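Alanine glyoxylate transaminase (Thermococcus litoralis, PDB 2ZC0) is a pyridoxal 5'-phosphate-dependent aminotransferase that probably moves the amino group of alanine onto glyoxylate, giving pyruvate and glycine. Local coordinates at residues 42-47 against 306-311; 112-117 against 256-261; 202-207 against 236-241; 310-315 against 329-334. All coordinates share one frame; numbering follows the deposited sequence.

Contacts 1, 2 and 4 are buried, whereas contact 3 is only partly so. Contacts 1 and 4 use successive turns of helix 295-322 and share Glu310 and Lys311; in both, polar groups of the helix reach a loop, with a lysine-aspartate pair and a tyrosine in the first and an arginine in the second. On the other side of the chain's centre from contact 1, contacts 2 and 3 belong to the mixed sheet, where strands 256-259 and 239-244 are neighbours and Ile259 N probably bonds to Val241 O. Contact 2 is purely apolar, as suits a helix packed on a sheet face; contact 3, before the start of its strand, is largely polar.

Contact 1 (42-47 against 306-311); sequences GDPDPE and LGYKEK
Tyr308 and Lys311, one turn apart on helix 295-322, reach across to Pro44 and Asp45, the latter in an Asx turn. In class I aminotransferases a long helix such as this one runs between the large and small domains, and the loop it meets here leads into helix 51-64. The close part of the contact is buried. Tyr308 CG lies anti to its carbonyl carbon (chi1 -72°), which sends the phenol toward the loop, where OH accepts the backbone N-H of Asp45 (N to OH 2.8 Å). This N lies at the ring's edge, in its plane, and Pro44 CB closes on the same hydroxyl, 3.1 Å from Tyr308 OH. Lys311, extended beyond CG, crosses the Asp45 side chain at about a right angle and forms a salt bridge to OD2; the modelled separation of NZ and OD2 is too short to be taken literally. The carbonyls of Ser383 and Pro385 also accept from this ammonium group, so the buried charge has several partners.

Toward solvent the grip slackens. Glu47 is exposed and turns from the helix to pair with Arg51, and it packs on Pro66 of the second subunit. Its backbone nevertheless fixes the aspartate: Glu47 N donates to Asp45 OD1 at 2.7 Å, reaching that oxygen on its anti side, 30° out of the carboxylate plane.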
loop_
_atom_site.group_PDB
_atom_site.type_symbol
_atom_site.label_atom_id
_atom_site.label_comp_id
_atom_site.label_asym_id
_atom_site.label_seq_id
_atom_site.Cartn_x
_atom_site.Cartn_y
_atom_site.Cartn_z
ATOM N N GLY A 42 26.921 -2.798 18.949
ATOM C CA GLY A 42 26.599 -4.029 19.638
ATOM C C GLY A 42 27.350 -5.254 19.142
ATOM O O GLY A 42 26.754 -6.308 18.915
ATOM N N ASP A 43 28.663 -5.126 19.005
ATOM C CA ASP A 43 29.477 -6.231 18.538
ATOM C C ASP A 43 30.008 -7.106 19.665
ATOM O O ASP A 43 30.138 -6.665 20.800
ATOM C CB ASP A 43 30.660 -5.697 17.729
ATOM C CG ASP A 43 30.236 -5.123 16.400
ATOM O OD1 ASP A 43 29.840 -5.916 15.523
ATOM O OD2 ASP A 43 30.287 -3.888 16.232
ATOM N N PRO A 44 30.279 -8.382 19.371
ATOM C CA PRO A 44 30.814 -9.264 20.409
ATOM C C PRO A 44 32.304 -8.924 20.435
ATOM O O PRO A 44 32.771 -8.212 19.544
ATOM C CB PRO A 44 30.564 -10.648 19.835
ATOM C CG PRO A 44 30.739 -10.418 18.356
ATOM C CD PRO A 44 29.930 -9.149 18.163
ATOM N N ASP A 45 33.045 -9.406 21.432
ATOM C CA ASP A 45 34.488 -9.140 21.483
ATOM C C ASP A 45 35.141 -10.088 20.482
ATOM O O ASP A 45 35.012 -11.304 20.606
ATOM C CB ASP A 45 35.057 -9.431 22.878
ATOM C CG ASP A 45 36.509 -8.971 23.037
ATOM O OD1 ASP A 45 37.305 -9.061 22.071
ATOM O OD2 ASP A 45 36.865 -8.528 24.149
ATOM N N PRO A 46 35.851 -9.548 19.481
ATOM C CA PRO A 46 36.512 -10.380 18.470
ATOM C C PRO A 46 37.622 -11.259 19.037
ATOM O O PRO A 46 38.040 -12.233 18.404
ATOM C CB PRO A 46 37.023 -9.355 17.457
ATOM C CG PRO A 46 37.312 -8.163 18.316
ATOM C CD PRO A 46 36.124 -8.118 19.248
ATOM N N GLU A 47 38.094 -10.914 20.232
ATOM C CA GLU A 47 39.147 -11.681 20.892
ATOM C C GLU A 47 38.550 -12.796 21.750
ATOM O O GLU A 47 39.244 -13.746 22.110
ATOM C CB GLU A 47 40.027 -10.764 21.758
ATOM C CG GLU A 47 40.745 -9.655 20.987
ATOM C CD GLU A 47 41.330 -10.140 19.671
ATOM O OE1 GLU A 47 41.982 -11.208 19.656
ATOM O OE2 GLU A 47 41.137 -9.447 18.650
ATOM N N LEU A 306 31.899 -16.396 30.157
ATOM C CA LEU A 306 32.524 -15.969 31.409
ATOM C C LEU A 306 33.265 -14.659 31.191
ATOM O O LEU A 306 33.303 -13.801 32.075
ATOM C CB LEU A 306 33.490 -17.039 31.931
ATOM C CG LEU A 306 32.854 -18.203 32.699
ATOM C CD1 LEU A 306 32.022 -17.644 33.861
ATOM C CD2 LEU A 306 31.979 -19.026 31.773
ATOM N N GLY A 307 33.847 -14.515 30.004
ATOM C CA GLY A 307 34.551 -13.295 29.672
ATOM C C GLY A 307 33.600 -12.110 29.651
ATOM O O GLY A 307 33.930 -11.053 30.183
ATOM N N TYR A 308 32.425 -12.280 29.042
ATOM C CA TYR A 308 31.438 -11.203 28.963
ATOM C C TYR A 308 30.861 -10.897 30.336
ATOM O O TYR A 308 30.650 -9.739 30.689
ATOM C CB TYR A 308 30.289 -11.573 28.004
ATOM C CG TYR A 308 30.667 -11.576 26.536
ATOM C CD1 TYR A 308 31.190 -10.434 25.923
ATOM C CD2 TYR A 308 30.508 -12.721 25.759
ATOM C CE1 TYR A 308 31.549 -10.437 24.575
ATOM C CE2 TYR A 308 30.863 -12.734 24.414
ATOM C CZ TYR A 308 31.384 -11.589 23.829
ATOM O OH TYR A 308 31.740 -11.602 22.503
ATOM N N LYS A 309 30.600 -11.943 31.109
ATOM C CA LYS A 309 30.058 -11.765 32.448
ATOM C C LYS A 309 31.018 -10.891 33.261
ATOM O O LYS A 309 30.594 -10.030 34.027
ATOM C CB LYS A 309 29.888 -13.128 33.122
ATOM C CG LYS A 309 29.276 -13.066 34.501
ATOM C CD LYS A 309 29.050 -14.453 35.053
ATOM C CE LYS A 309 28.341 -14.388 36.400
ATOM N NZ LYS A 309 27.998 -15.748 36.910
ATOM N N GLU A 310 32.315 -11.116 33.078
ATOM C CA GLU A 310 33.327 -10.345 33.787
ATOM C C GLU A 310 33.274 -8.876 33.358
ATOM O O GLU A 310 33.298 -7.974 34.195
ATOM C CB GLU A 310 34.709 -10.940 33.517
ATOM C CG GLU A 310 35.847 -10.223 34.202
ATOM C CD GLU A 310 37.178 -10.907 33.956
ATOM O OE1 GLU A 310 37.502 -11.173 32.776
ATOM O OE2 GLU A 310 37.900 -11.177 34.940
ATOM N N LYS A 311 33.190 -8.639 32.052
ATOM C CA LYS A 311 33.106 -7.275 31.546
ATOM C C LYS A 311 31.816 -6.643 32.066
ATOM O O LYS A 311 31.751 -5.440 32.295
ATOM C CB LYS A 311 33.102 -7.270 30.021
ATOM C CG LYS A 311 34.403 -7.714 29.381
ATOM C CD LYS A 311 34.331 -7.427 27.898
ATOM C CE LYS A 311 35.578 -7.851 27.153
ATOM N NZ LYS A 311 35.504 -7.354 25.760
#

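Contact 2 (112-117 against 256-261); sequences DLLGRV and GWIIAE
Leu114 and Ile258 reach toward each other tip to tip, the leucine from helix 106-118 and the isoleucine from strand 256-259. Ile258 does so with its longer branch: CG1 lies anti to the carbonyl carbon (chi1 -75°) and the chain is fully extended beyond it, which carries CD1 outward from the sheet to the helix. Both methyls of Leu114 receive it. Leu114 CD2 is 3.6 Å from Ile258 CD1, while Leu114 CD1 stands 3.8 Å from that same methyl, so the tip of the isoleucine meets the forked end of the leucine. The fork also touches further back, with Leu114 CD2 3.7 Å from Ile258 CG1 and Leu114 CD1 4.1 Å from Ile258 CG2. Leu113 takes a smaller part, offering not its tip but its CB, which lies 3.9 Å from Ile258 CD1.

The helix begins at residues 106-108, which line the cofactor pocket, but this contact lies further along it and away from the site. Strand 256-259 runs antiparallel to both its neighbours in the mixed sheet of the fold. Val268 of helix 262-272 touches both Leu114 and Ile258, while Val102 and Thr104 of the adjoining strand border the isoleucine and Ile240 borders the leucine. Another face of helix 106-118 belongs to the dimer: Asp112 pairs with Arg116 of the second subunit, and Arg116 with Asp112 of that subunit.

No hydrogen bond joins the two segments. Helix and sheet are therefore held here by close-fitting methyl and methylene groups, a contact that depends on shape and on exclusion of water.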
loop_
_atom_site.group_PDB
_atom_site.type_symbol
_atom_site.label_atom_id
_atom_site.label_comp_id
_atom_site.label_asym_id
_atom_site.label_seq_id
_atom_site.Cartn_x
_atom_site.Cartn_y
_atom_site.Cartn_z
ATOM N N ASP A 112 12.855 -8.675 9.086
ATOM C CA ASP A 112 12.404 -8.002 7.869
ATOM C C ASP A 112 11.499 -8.959 7.075
ATOM O O ASP A 112 10.433 -8.572 6.589
ATOM C CB ASP A 112 13.624 -7.575 7.034
ATOM C CG ASP A 112 13.243 -7.005 5.675
ATOM O OD1 ASP A 112 13.327 -7.764 4.686
ATOM O OD2 ASP A 112 12.857 -5.825 5.592
ATOM N N LEU A 113 11.920 -10.214 6.966
ATOM C CA LEU A 113 11.124 -11.212 6.271
ATOM C C LEU A 113 9.741 -11.330 6.937
ATOM O O LEU A 113 8.719 -11.340 6.254
ATOM C CB LEU A 113 11.866 -12.562 6.270
ATOM C CG LEU A 113 12.537 -12.933 4.931
ATOM C CD1 LEU A 113 13.163 -11.715 4.312
ATOM C CD2 LEU A 113 13.568 -14.045 5.124
ATOM N N LEU A 114 9.712 -11.377 8.269
ATOM C CA LEU A 114 8.453 -11.463 8.998
ATOM C C LEU A 114 7.577 -10.213 8.815
ATOM O O LEU A 114 6.358 -10.314 8.689
ATOM C CB LEU A 114 8.701 -11.667 10.505
ATOM C CG LEU A 114 8.740 -13.072 11.150
ATOM C CD1 LEU A 114 8.252 -14.160 10.169
ATOM C CD2 LEU A 114 10.133 -13.344 11.629
ATOM N N GLY A 115 8.188 -9.032 8.831
ATOM C CA GLY A 115 7.405 -7.823 8.681
ATOM C C GLY A 115 6.734 -7.756 7.327
ATOM O O GLY A 115 5.593 -7.303 7.193
ATOM N N ARG A 116 7.438 -8.224 6.311
ATOM C CA ARG A 116 6.896 -8.192 4.969
ATOM C C ARG A 116 5.685 -9.106 4.789
ATOM O O ARG A 116 4.782 -8.804 4.026
ATOM C CB ARG A 116 8.000 -8.533 3.976
ATOM C CG ARG A 116 9.130 -7.515 4.018
ATOM C CD ARG A 116 10.156 -7.808 2.941
ATOM N NE ARG A 116 9.468 -8.071 1.679
ATOM C CZ ARG A 116 10.016 -7.955 0.476
ATOM N NH1 ARG A 116 11.288 -7.567 0.367
ATOM N NH2 ARG A 116 9.275 -8.233 -0.599
ATOM N N VAL A 117 5.645 -10.198 5.530
ATOM C CA VAL A 117 4.542 -11.132 5.425
ATOM C C VAL A 117 3.425 -10.839 6.421
ATOM O O VAL A 117 2.282 -11.238 6.213
ATOM C CB VAL A 117 5.036 -12.574 5.681
ATOM C CG1 VAL A 117 3.860 -13.505 5.909
ATOM C CG2 VAL A 117 5.870 -13.055 4.503
ATOM N N GLY A 256 21.154 -16.087 11.022
ATOM C CA GLY A 256 20.027 -15.972 11.921
ATOM C C GLY A 256 18.927 -16.916 11.478
ATOM O O GLY A 256 19.097 -17.674 10.516
ATOM N N TRP A 257 17.789 -16.869 12.156
ATOM C CA TRP A 257 16.714 -17.770 11.798
ATOM C C TRP A 257 15.328 -17.321 12.227
ATOM O O TRP A 257 15.163 -16.438 13.071
ATOM C CB TRP A 257 16.994 -19.175 12.365
ATOM C CG TRP A 257 17.167 -19.201 13.869
ATOM C CD1 TRP A 257 16.178 -19.163 14.814
ATOM C CD2 TRP A 257 18.406 -19.178 14.595
ATOM N NE1 TRP A 257 16.722 -19.115 16.077
ATOM C CE2 TRP A 257 18.087 -19.121 15.973
ATOM C CE3 TRP A 257 19.753 -19.194 14.216
ATOM C CZ2 TRP A 257 19.068 -19.077 16.975
ATOM C CZ3 TRP A 257 20.731 -19.148 15.208
ATOM C CH2 TRP A 257 20.383 -19.091 16.576
ATOM N N ILE A 258 14.337 -17.927 11.589
ATOM C CA ILE A 258 12.952 -17.691 11.890
ATOM C C ILE A 258 12.421 -19.048 12.322
ATOM O O ILE A 258 12.873 -20.089 11.840
ATOM C CB ILE A 258 12.149 -17.271 10.642
ATOM C CG1 ILE A 258 12.456 -15.829 10.263
ATOM C CG2 ILE A 258 10.660 -17.435 10.900
ATOM C CD1 ILE A 258 11.696 -15.355 9.050
ATOM N N ILE A 259 11.478 -19.037 13.250
ATOM C CA ILE A 259 10.835 -20.262 13.680
ATOM C C ILE A 259 9.382 -19.849 13.659
ATOM O O ILE A 259 8.966 -18.989 14.437
ATOM C CB ILE A 259 11.196 -20.700 15.117
ATOM C CG1 ILE A 259 12.669 -21.096 15.230
ATOM C CG2 ILE A 259 10.345 -21.917 15.492
ATOM C CD1 ILE A 259 13.051 -21.516 16.672
ATOM N N ALA A 260 8.639 -20.434 12.728
ATOM C CA ALA A 260 7.226 -20.165 12.539
ATOM C C ALA A 260 6.570 -21.465 12.084
ATOM O O ALA A 260 7.245 -22.484 11.882
ATOM C CB ALA A 260 7.034 -19.082 11.477
ATOM N N GLU A 261 5.257 -21.420 11.898
ATOM C CA GLU A 261 4.516 -22.604 11.501
ATOM C C GLU A 261 3.414 -22.269 10.539
ATOM O O GLU A 261 3.131 -21.107 10.293
ATOM C CB GLU A 261 3.906 -23.282 12.735
ATOM C CG GLU A 261 4.922 -23.991 13.610
ATOM C CD GLU A 261 4.791 -23.609 15.074
ATOM O OE1 GLU A 261 3.706 -23.826 15.665
ATOM O OE2 GLU A 261 5.782 -23.084 15.627
#

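Contact 3 (202-207 against 236-241); sequences EIASKY and EGRVIV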
loop_
_atom_site.group_PDB
_atom_site.type_symbol
_atom_site.label_atom_id
_atom_site.label_comp_id
_atom_site.label_asym_id
_atom_site.label_seq_id
_atom_site.Cartn_x
_atom_site.Cartn_y
_atom_site.Cartn_z
ATOM N N GLU A 202 -0.867 -15.195 28.134
ATOM C CA GLU A 202 -2.309 -15.190 28.387
ATOM C C GLU A 202 -2.991 -14.068 27.596
ATOM O O GLU A 202 -4.015 -14.282 26.952
ATOM C CB GLU A 202 -2.602 -15.012 29.881
ATOM C CG GLU A 202 -2.309 -16.233 30.759
ATOM C CD GLU A 202 -2.383 -15.901 32.246
ATOM O OE1 GLU A 202 -3.375 -15.250 32.660
ATOM O OE2 GLU A 202 -1.456 -16.290 33.000
ATOM N N ILE A 203 -2.414 -12.875 27.653
ATOM C CA ILE A 203 -2.963 -11.729 26.942
ATOM C C ILE A 203 -3.016 -11.955 25.430
ATOM O O ILE A 203 -3.997 -11.591 24.770
ATOM C CB ILE A 203 -2.146 -10.468 27.260
ATOM C CG1 ILE A 203 -2.357 -10.116 28.741
ATOM C CG2 ILE A 203 -2.552 -9.320 26.338
ATOM C CD1 ILE A 203 -1.638 -8.868 29.193
ATOM N N ALA A 204 -1.971 -12.571 24.887
ATOM C CA ALA A 204 -1.934 -12.859 23.461
ATOM C C ALA A 204 -3.107 -13.774 23.128
ATOM O O ALA A 204 -3.835 -13.547 22.158
ATOM C CB ALA A 204 -0.622 -13.537 23.084
ATOM N N SER A 205 -3.293 -14.804 23.947
ATOM C CA SER A 205 -4.381 -15.746 23.732
ATOM C C SER A 205 -5.730 -15.067 23.928
ATOM O O SER A 205 -6.669 -15.283 23.156
ATOM C CB SER A 205 -4.249 -16.926 24.700
ATOM O OG SER A 205 -5.417 -17.728 24.684
ATOM N N LYS A 206 -5.819 -14.233 24.957
ATOM C CA LYS A 206 -7.058 -13.530 25.277
ATOM C C LYS A 206 -7.504 -12.584 24.172
ATOM O O LYS A 206 -8.691 -12.452 23.907
ATOM C CB LYS A 206 -6.890 -12.748 26.591
ATOM C CG LYS A 206 -8.122 -11.959 27.009
ATOM C CD LYS A 206 -7.924 -11.306 28.364
ATOM C CE LYS A 206 -9.150 -10.504 28.781
ATOM N NZ LYS A 206 -8.929 -9.853 30.116
ATOM N N TYR A 207 -6.557 -11.914 23.531
ATOM C CA TYR A 207 -6.901 -10.986 22.461
ATOM C C TYR A 207 -6.600 -11.536 21.079
ATOM O O TYR A 207 -6.808 -10.856 20.072
ATOM C CB TYR A 207 -6.169 -9.668 22.680
ATOM C CG TYR A 207 -6.658 -8.932 23.905
ATOM C CD1 TYR A 207 -7.825 -8.165 23.863
ATOM C CD2 TYR A 207 -5.982 -9.036 25.121
ATOM C CE1 TYR A 207 -8.306 -7.521 25.005
ATOM C CE2 TYR A 207 -6.460 -8.395 26.270
ATOM C CZ TYR A 207 -7.618 -7.644 26.197
ATOM O OH TYR A 207 -8.090 -7.016 27.317
ATOM N N GLU A 236 -0.315 -22.718 22.267
ATOM C CA GLU A 236 -1.286 -22.321 21.262
ATOM C C GLU A 236 -0.599 -21.974 19.942
ATOM O O GLU A 236 -1.267 -21.754 18.933
ATOM C CB GLU A 236 -2.103 -21.129 21.749
ATOM C CG GLU A 236 -2.847 -21.402 23.028
ATOM C CD GLU A 236 -3.833 -20.303 23.362
ATOM O OE1 GLU A 236 -4.467 -20.381 24.439
ATOM O OE2 GLU A 236 -3.975 -19.366 22.550
ATOM N N GLY A 237 0.732 -21.929 19.944
ATOM C CA GLY A 237 1.466 -21.620 18.724
ATOM C C GLY A 237 1.292 -20.183 18.255
ATOM O O GLY A 237 1.191 -19.921 17.054
ATOM N N ARG A 238 1.259 -19.255 19.209
ATOM C CA ARG A 238 1.091 -17.838 18.917
ATOM C C ARG A 238 2.409 -17.090 18.878
ATOM O O ARG A 238 2.418 -15.873 18.694
ATOM C CB ARG A 238 0.212 -17.162 19.966
ATOM C CG ARG A 238 -1.219 -17.596 19.962
ATOM C CD ARG A 238 -1.986 -16.934 21.095
ATOM N NE ARG A 238 -3.407 -17.197 20.936
ATOM C CZ ARG A 238 -4.125 -16.745 19.917
ATOM N NH1 ARG A 238 -5.422 -17.037 19.834
ATOM N NH2 ARG A 238 -3.547 -15.978 18.998
ATOM N N VAL A 239 3.526 -17.769 19.097
ATOM C CA VAL A 239 4.765 -17.027 19.025
ATOM C C VAL A 239 5.669 -17.510 17.902
ATOM O O VAL A 239 5.725 -18.702 17.548
ATOM C CB VAL A 239 5.529 -16.943 20.424
ATOM C CG1 VAL A 239 4.704 -17.566 21.534
ATOM C CG2 VAL A 239 6.911 -17.521 20.328
ATOM N N ILE A 240 6.354 -16.540 17.320
ATOM C CA ILE A 240 7.267 -16.771 16.220
ATOM C C ILE A 240 8.582 -16.237 16.731
ATOM O O ILE A 240 8.605 -15.169 17.320
ATOM C CB ILE A 240 6.822 -15.935 15.006
ATOM C CG1 ILE A 240 5.427 -16.398 14.580
ATOM C CG2 ILE A 240 7.889 -15.972 13.923
ATOM C CD1 ILE A 240 4.791 -15.563 13.484
ATOM N N VAL A 241 9.676 -16.961 16.561
ATOM C CA VAL A 241 10.912 -16.387 17.048
ATOM C C VAL A 241 11.818 -15.944 15.917
ATOM O O VAL A 241 11.767 -16.478 14.805
ATOM C CB VAL A 241 11.704 -17.346 18.015
ATOM C CG1 VAL A 241 10.850 -18.531 18.412
ATOM C CG2 VAL A 241 13.022 -17.757 17.405
#
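Arg238 and Ser205 bury the most surface here, with Ala204 next, where the last turns of helix 194-207 meet the approach to strand 239-244. Arg238 keeps an extended chain from CG to NE and carries it over the surface of the helix: CD comes within 4.2 Å of Ala204 CB, and NE sits 3.3 Å from Ser205 CA. One face of its guanidinium is covered by Ala204 O, 3.7 Å above the plane and displaced toward the rim.

Ser205 turns its hydroxyl to Glu236 instead. With OG anti to the backbone N (chi1 169°), it donates to Glu236 OE1 at 2.8 Å, meeting this oxygen on its syn side and 16° out of the carboxylate plane. The other oxygen of the same carboxylate binds the arginine: Arg238 NE donates to Glu236 OE2, also at 2.8 Å, within a salt bridge. Glu236 thus links serine and arginine.

Beyond the two segments, Arg238 NH2 forms a salt bridge with Asp208 and a hydrogen bond to Leu209 O, both in the turn that carries the helix into strand 210-214 in a beta-alpha-beta crossover. Ala204 packs on Ile211 of that strand, the parallel neighbour of 239-244.

The guanidinium therefore has carboxylate partners from two places in the chain, and this shared charge should hold its rotation and tie the helix end to the loop before the strand.

Contact 4 (310-315 against 329-334); sequences EKRDIM and TKPIAG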
loop_
_atom_site.group_PDB
_atom_site.type_symbol
_atom_site.label_atom_id
_atom_site.label_comp_id
_atom_site.label_asym_id
_atom_site.label_seq_id
_atom_site.Cartn_x
_atom_site.Cartn_y
_atom_site.Cartn_z
ATOM N N GLU A 310 32.315 -11.116 33.078
ATOM C CA GLU A 310 33.327 -10.345 33.787
ATOM C C GLU A 310 33.274 -8.876 33.358
ATOM O O GLU A 310 33.298 -7.974 34.195
ATOM C CB GLU A 310 34.709 -10.940 33.517
ATOM C CG GLU A 310 35.847 -10.223 34.202
ATOM C CD GLU A 310 37.178 -10.907 33.956
ATOM O OE1 GLU A 310 37.502 -11.173 32.776
ATOM O OE2 GLU A 310 37.900 -11.177 34.940
ATOM N N LYS A 311 33.190 -8.639 32.052
ATOM C CA LYS A 311 33.106 -7.275 31.546
ATOM C C LYS A 311 31.816 -6.643 32.066
ATOM O O LYS A 311 31.751 -5.440 32.295
ATOM C CB LYS A 311 33.102 -7.270 30.021
ATOM C CG LYS A 311 34.403 -7.714 29.381
ATOM C CD LYS A 311 34.331 -7.427 27.898
ATOM C CE LYS A 311 35.578 -7.851 27.153
ATOM N NZ LYS A 311 35.504 -7.354 25.760
ATOM N N ARG A 312 30.794 -7.476 32.239
ATOM C CA ARG A 312 29.501 -7.037 32.743
ATOM C C ARG A 312 29.666 -6.534 34.180
ATOM O O ARG A 312 29.144 -5.477 34.542
ATOM C CB ARG A 312 28.506 -8.207 32.700
ATOM C CG ARG A 312 27.047 -7.867 33.035
ATOM C CD ARG A 312 26.833 -7.604 34.525
ATOM N NE ARG A 312 27.249 -8.731 35.361
ATOM C CZ ARG A 312 26.477 -9.760 35.707
ATOM N NH1 ARG A 312 25.217 -9.832 35.295
ATOM N NH2 ARG A 312 26.973 -10.725 36.475
ATOM N N ASP A 313 30.397 -7.293 34.992
ATOM C CA ASP A 313 30.619 -6.913 36.385
ATOM C C ASP A 313 31.544 -5.705 36.485
ATOM O O ASP A 313 31.311 -4.808 37.292
ATOM C CB ASP A 313 31.217 -8.083 37.173
ATOM C CG ASP A 313 30.368 -9.326 37.096
ATOM O OD1 ASP A 313 29.131 -9.212 37.223
ATOM O OD2 ASP A 313 30.932 -10.422 36.917
ATOM N N ILE A 314 32.584 -5.690 35.654
ATOM C CA ILE A 314 33.548 -4.594 35.625
ATOM C C ILE A 314 32.892 -3.260 35.284
ATOM O O ILE A 314 33.184 -2.248 35.921
ATOM C CB ILE A 314 34.699 -4.878 34.611
ATOM C CG1 ILE A 314 35.590 -6.013 35.124
ATOM C CG2 ILE A 314 35.552 -3.639 34.407
ATOM C CD1 ILE A 314 36.717 -6.391 34.174
ATOM N N MET A 315 31.999 -3.241 34.294
ATOM C CA MET A 315 31.339 -1.986 33.928
ATOM C C MET A 315 30.406 -1.537 35.042
ATOM O O MET A 315 30.289 -0.346 35.319
ATOM C CB MET A 315 30.551 -2.117 32.622
ATOM C CG MET A 315 29.813 -0.820 32.253
ATOM S SD MET A 315 29.127 -0.752 30.579
ATOM C CE MET A 315 30.616 -0.497 29.633
ATOM N N THR A 329 20.611 0.526 34.635
ATOM C CA THR A 329 20.198 -0.862 34.690
ATOM C C THR A 329 21.304 -1.832 35.082
ATOM O O THR A 329 22.485 -1.593 34.823
ATOM C CB THR A 329 19.588 -1.314 33.320
ATOM O OG1 THR A 329 20.592 -1.268 32.296
ATOM C CG2 THR A 329 18.436 -0.398 32.928
ATOM N N LYS A 330 20.897 -2.932 35.712
ATOM C CA LYS A 330 21.813 -3.980 36.140
ATOM C C LYS A 330 21.370 -5.240 35.409
ATOM O O LYS A 330 20.544 -6.005 35.910
ATOM C CB LYS A 330 21.698 -4.213 37.647
ATOM C CG LYS A 330 21.742 -2.959 38.501
ATOM C CD LYS A 330 23.088 -2.274 38.431
ATOM C CE LYS A 330 23.243 -1.288 39.580
ATOM N NZ LYS A 330 22.153 -0.264 39.600
ATOM N N PRO A 331 21.905 -5.466 34.208
ATOM C CA PRO A 331 21.556 -6.640 33.402
ATOM C C PRO A 331 22.060 -7.977 33.940
ATOM O O PRO A 331 23.158 -8.060 34.481
ATOM C CB PRO A 331 22.168 -6.304 32.041
ATOM C CG PRO A 331 23.393 -5.529 32.421
ATOM C CD PRO A 331 22.857 -4.599 33.491
ATOM N N ILE A 332 21.240 -9.014 33.799
ATOM C CA ILE A 332 21.620 -10.360 34.225
ATOM C C ILE A 332 21.966 -11.091 32.934
ATOM O O ILE A 332 22.401 -12.247 32.934
ATOM C CB ILE A 332 20.449 -11.106 34.931
ATOM C CG1 ILE A 332 19.286 -11.316 33.952
ATOM C CG2 ILE A 332 19.998 -10.317 36.153
ATOM C CD1 ILE A 332 18.066 -12.018 34.550
ATOM N N ALA A 333 21.773 -10.389 31.823
ATOM C CA ALA A 333 22.055 -10.952 30.513
ATOM C C ALA A 333 22.217 -9.852 29.483
ATOM O O ALA A 333 21.860 -8.692 29.724
ATOM C CB ALA A 333 20.922 -11.883 30.107
ATOM N N GLY A 334 22.752 -10.221 28.325
ATOM C CA GLY A 334 22.927 -9.247 27.266
ATOM C C GLY A 334 24.317 -8.666 27.178
ATOM O O GLY A 334 25.305 -9.300 27.558
#
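Arg312 bonds to Pro331 through one guanidinium nitrogen, joining helix 295-322 to the irregular loop that follows it and leads into strand 336-340 of a small antiparallel sheet of this aminotransferase fold. NH1 donates to Pro331 O at 2.8 Å; it approaches in the carbonyl plane, on a lone pair, with a C=O...N angle of 145°. The bond is somewhat bent at its hydrogen, and the oxygen lies near the guanidinium edge, tilted from its plane. Ile332 CA is the next neighbour of NH1, at 3.8 Å and in that plane. Apolar touch is slight: Arg312 CG is 4.4 Å from Pro331 CG.

The arginine reaches this point by folding. CG leaves anti to the backbone N (chi1 -173°), and bends at the next two torsions curl the chain back, bringing the guanidinium beside Asp313, the following residue of the helix. Outside the two segments, Glu223 forms a salt bridge with Arg312 NH2, so carboxylates from the helix and from another part of the chain together probably stabilise the charge and hold the group in place. Further out, the loop has its own supports: Ile332 makes backbone hydrogen bonds with Tyr222 and Glu223, and Pro331 packs on Val337. The grip on Asp313 is side-on and falls on a single oxygen, OD1, which accepts from Arg312 NE at 2.7 Å and from Arg312 NH2 at 2.7 Å.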